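Local coordinates for protein cellobiose 2-epimerase (Spirochaeta thermophila DSM 6192, PDB 5ZIG) that probably catalyses the reversible epimerization of cellobiose to 4-O-beta-D-glucopyranosyl-D-mannose, as a member of the N-acylglucosamine 2-epimerase family, at residues W345-M349 against D350-D354. Numbering follows the deposited sequence. Where two conformers were deposited one is given.
Sequences WRFIM and DHLVD
Arg346 and Asp350 face each other one turn apart in the last two turns of helix 336-352, whose C-terminal end widens into a pi-type turn within the (alpha/alpha)6 barrel of the N-acylglucosamine 2-epimerase family. The widening shows in the backbone bonds. Arg346 O accepts from Asp350 N at 2.8 Å, and Phe347 O takes His351 N, both i to i+4. Ile348 O then receives two donors: a weak bond from Leu352 N, bent to 128° at the hydrogen, and an i to i+5 bond of 3.1 Å from Val353 N. Met349 O, at the helix end, is satisfied from beyond by Arg355 NH2.

On the exposed side Asp350 has two conformers. In the one given, the salt bridge between Arg346 NE and Asp350 OD2, 3.3 Å, is electrostatic in character. The carboxylate lies over a guanidinium face, and no N-H points at the oxygen; the bend of the arginine chain at chi2 (47°) brings the group over Asp350. A water links the ends, donating to Asp350 OD2 and weakly accepting from Arg346 NH2, a link that is tentative for the same reason. One residue on, His351 turns its ring edge to the face of Phe347 in a T-shaped stack, centroids 5.0 Å apart and planes at 66°.

Apolar side chains of the helix meet on the inner side. Leu352 CD1 reaches Ile348 CG1 and also the edge of the Phe347 ring, while Leu352 and Ile348 both pack on Gln318 of helix 315-332. Val353 meets helix 7-31 at Gln21 and His25, and its CG2 methyl lies 4.3 Å from Met349 SD.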
ATOM      1  N   TRP A 345      -0.761  12.666 -12.316  1.00 21.50           N
ATOM      2  CA  TRP A 345      -1.429  11.668 -13.148  1.00 25.52           C
ATOM      3  C   TRP A 345      -0.965  11.760 -14.596  1.00 35.98           C
ATOM      4  O   TRP A 345      -0.786  10.736 -15.265  1.00 31.05           O
ATOM      5  CB  TRP A 345      -2.954  11.824 -13.083  1.00 29.48           C
ATOM      6  CG  TRP A 345      -3.616  10.783 -13.943  1.00 29.16           C
ATOM      7  CD1 TRP A 345      -4.209  10.971 -15.159  1.00 27.96           C
ATOM      8  CD2 TRP A 345      -3.689   9.376 -13.675  1.00 32.13           C
ATOM      9  NE1 TRP A 345      -4.673   9.768 -15.658  1.00 22.97           N
ATOM     10  CE2 TRP A 345      -4.357   8.774 -14.771  1.00 25.28           C
ATOM     11  CE3 TRP A 345      -3.261   8.564 -12.609  1.00 22.59           C
ATOM     12  CZ2 TRP A 345      -4.609   7.405 -14.831  1.00 22.80           C
ATOM     13  CZ3 TRP A 345      -3.515   7.215 -12.671  1.00 23.60           C
ATOM     14  CH2 TRP A 345      -4.169   6.642 -13.785  1.00 26.02           C
ATOM     15  N   ARG A 346      -0.782  12.986 -15.094  1.00 37.16           N
ATOM     16  CA  ARG A 346      -0.238  13.181 -16.431  1.00 33.37           C
ATOM     17  C   ARG A 346       1.142  12.546 -16.549  1.00 26.54           C
ATOM     18  O   ARG A 346       1.451  11.891 -17.553  1.00 28.93           O
ATOM     19  CB  ARG A 346      -0.189  14.687 -16.744  1.00 32.85           C
ATOM     20  CG  ARG A 346       0.109  15.038 -18.191  1.00 49.50           C
ATOM     21  CD  ARG A 346      -0.739  14.219 -19.149  1.00 60.59           C
ATOM     22  NE  ARG A 346      -0.560  14.651 -20.531  1.00 71.28           N
ATOM     23  CZ  ARG A 346      -0.982  13.961 -21.585  1.00 76.60           C
ATOM     24  NH1 ARG A 346      -1.608  12.802 -21.402  1.00 73.11           N
ATOM     25  NH2 ARG A 346      -0.782  14.430 -22.816  1.00 77.55           N
ATOM     26  N   PHE A 347       1.978  12.707 -15.522  1.00 29.90           N
ATOM     27  CA  PHE A 347       3.291  12.079 -15.549  1.00 31.67           C
ATOM     28  C   PHE A 347       3.161  10.562 -15.679  1.00 26.55           C
ATOM     29  O   PHE A 347       3.854   9.935 -16.494  1.00 29.76           O
ATOM     30  CB  PHE A 347       4.086  12.454 -14.295  1.00 22.03           C
ATOM     31  CG  PHE A 347       5.510  11.996 -14.344  1.00 31.24           C
ATOM     32  CD1 PHE A 347       6.471  12.753 -15.010  1.00 25.03           C
ATOM     33  CD2 PHE A 347       5.881  10.775 -13.763  1.00 31.75           C
ATOM     34  CE1 PHE A 347       7.773  12.325 -15.090  1.00 34.74           C
ATOM     35  CE2 PHE A 347       7.176  10.339 -13.832  1.00 35.53           C
ATOM     36  CZ  PHE A 347       8.136  11.116 -14.498  1.00 42.84           C
ATOM     37  N   ILE A 348       2.247   9.971 -14.906  1.00 21.82           N
ATOM     38  CA  ILE A 348       2.018   8.531 -14.952  1.00 30.02           C
ATOM     39  C   ILE A 348       1.584   8.104 -16.343  1.00 28.96           C
ATOM     40  O   ILE A 348       2.117   7.144 -16.913  1.00 26.68           O
ATOM     41  CB  ILE A 348       0.967   8.119 -13.906  1.00 28.71           C
ATOM     42  CG1 ILE A 348       1.442   8.421 -12.488  1.00 24.78           C
ATOM     43  CG2 ILE A 348       0.614   6.643 -14.061  1.00 37.95           C
ATOM     44  CD1 ILE A 348       0.307   8.328 -11.456  1.00 23.50           C
ATOM     45  N   MET A 349       0.561   8.773 -16.882  1.00 28.44           N
ATOM     46  CA  MET A 349       0.074   8.433 -18.219  1.00 30.93           C
ATOM     47  C   MET A 349       1.158   8.607 -19.280  1.00 27.34           C
ATOM     48  O   MET A 349       1.257   7.799 -20.213  1.00 26.80           O
ATOM     49  CB  MET A 349      -1.144   9.296 -18.573  1.00 29.69           C
ATOM     50  CG  MET A 349      -2.409   8.944 -17.785  1.00 29.81           C
ATOM     51  SD  MET A 349      -3.037   7.294 -18.140  1.00 35.54           S
ATOM     52  CE  MET A 349      -3.986   7.562 -19.633  1.00 33.60           C
ATOM     53  N   ASP A 350       1.983   9.648 -19.149  0.54 22.28           N
ATOM     54  CA  ASP A 350       2.978   9.952 -20.174  0.54 29.26           C
ATOM     55  C   ASP A 350       4.145   8.971 -20.160  0.54 35.03           C
ATOM     56  O   ASP A 350       4.677   8.621 -21.219  0.54 38.93           O
ATOM     57  CB  ASP A 350       3.503  11.370 -19.985  0.54 28.34           C
ATOM     58  CG  ASP A 350       2.568  12.405 -20.539  0.54 26.30           C
ATOM     59  OD1 ASP A 350       2.019  12.165 -21.632  0.54 22.75           O
ATOM     60  OD2 ASP A 350       2.398  13.451 -19.882  0.54 22.62           O
ATOM     61  N   HIS A 351       4.573   8.539 -18.983  1.00 31.87           N
ATOM     62  CA  HIS A 351       5.850   7.836 -18.914  1.00 31.81           C
ATOM     63  C   HIS A 351       5.796   6.485 -18.206  1.00 41.27           C
ATOM     64  O   HIS A 351       6.481   5.555 -18.641  1.00 30.07           O
ATOM     65  CB  HIS A 351       6.881   8.761 -18.238  1.00 32.61           C
ATOM     66  CG  HIS A 351       6.938  10.142 -18.830  1.00 38.21           C
ATOM     67  ND1 HIS A 351       7.209  10.374 -20.162  1.00 43.34           N
ATOM     68  CD2 HIS A 351       6.756  11.362 -18.269  1.00 44.30           C
ATOM     69  CE1 HIS A 351       7.191  11.675 -20.396  1.00 47.26           C
ATOM     70  NE2 HIS A 351       6.919  12.298 -19.263  1.00 44.71           N
ATOM     71  N   LEU A 352       4.994   6.341 -17.142  1.00 42.38           N
ATOM     72  CA  LEU A 352       5.000   5.095 -16.372  1.00 35.63           C
ATOM     73  C   LEU A 352       4.137   4.010 -16.992  1.00 31.40           C
ATOM     74  O   LEU A 352       4.344   2.829 -16.704  1.00 30.96           O
ATOM     75  CB  LEU A 352       4.538   5.342 -14.934  1.00 22.69           C
ATOM     76  CG  LEU A 352       5.679   5.903 -14.094  1.00 33.18           C
ATOM     77  CD1 LEU A 352       5.111   6.662 -12.907  1.00 39.92           C
ATOM     78  CD2 LEU A 352       6.661   4.789 -13.635  1.00 38.08           C
ATOM     79  N   VAL A 353       3.140   4.376 -17.794  1.00 29.55           N
ATOM     80  CA  VAL A 353       2.364   3.368 -18.504  1.00 34.55           C
ATOM     81  C   VAL A 353       3.229   2.773 -19.611  1.00 39.09           C
ATOM     82  O   VAL A 353       3.848   3.500 -20.398  1.00 26.07           O
ATOM     83  CB  VAL A 353       1.065   3.981 -19.048  1.00 29.53           C
ATOM     84  CG1 VAL A 353       0.298   2.993 -19.900  1.00 21.98           C
ATOM     85  CG2 VAL A 353       0.191   4.428 -17.899  1.00 28.51           C
ATOM     86  N   ASP A 354       3.282   1.462 -19.674  1.00 31.07           N
ATOM     87  CA  ASP A 354       3.999   0.780 -20.689  1.00 24.89           C
ATOM     88  C   ASP A 354       2.996   0.222 -21.623  1.00 28.72           C
ATOM     89  O   ASP A 354       2.506  -0.830 -21.411  1.00 22.25           O
ATOM     90  CB  ASP A 354       4.853  -0.341 -20.122  1.00 33.65           C
ATOM     91  CG  ASP A 354       5.645  -1.095 -21.186  1.00 32.17           C
ATOM     92  OD1 ASP A 354       6.295  -2.049 -20.840  1.00 34.07           O
ATOM     93  OD2 ASP A 354       5.621  -0.754 -22.347  1.00 28.99           O
TER
HETATM   94  O   HOH W   1       1.874  15.631 -22.236  1.00 47.14           O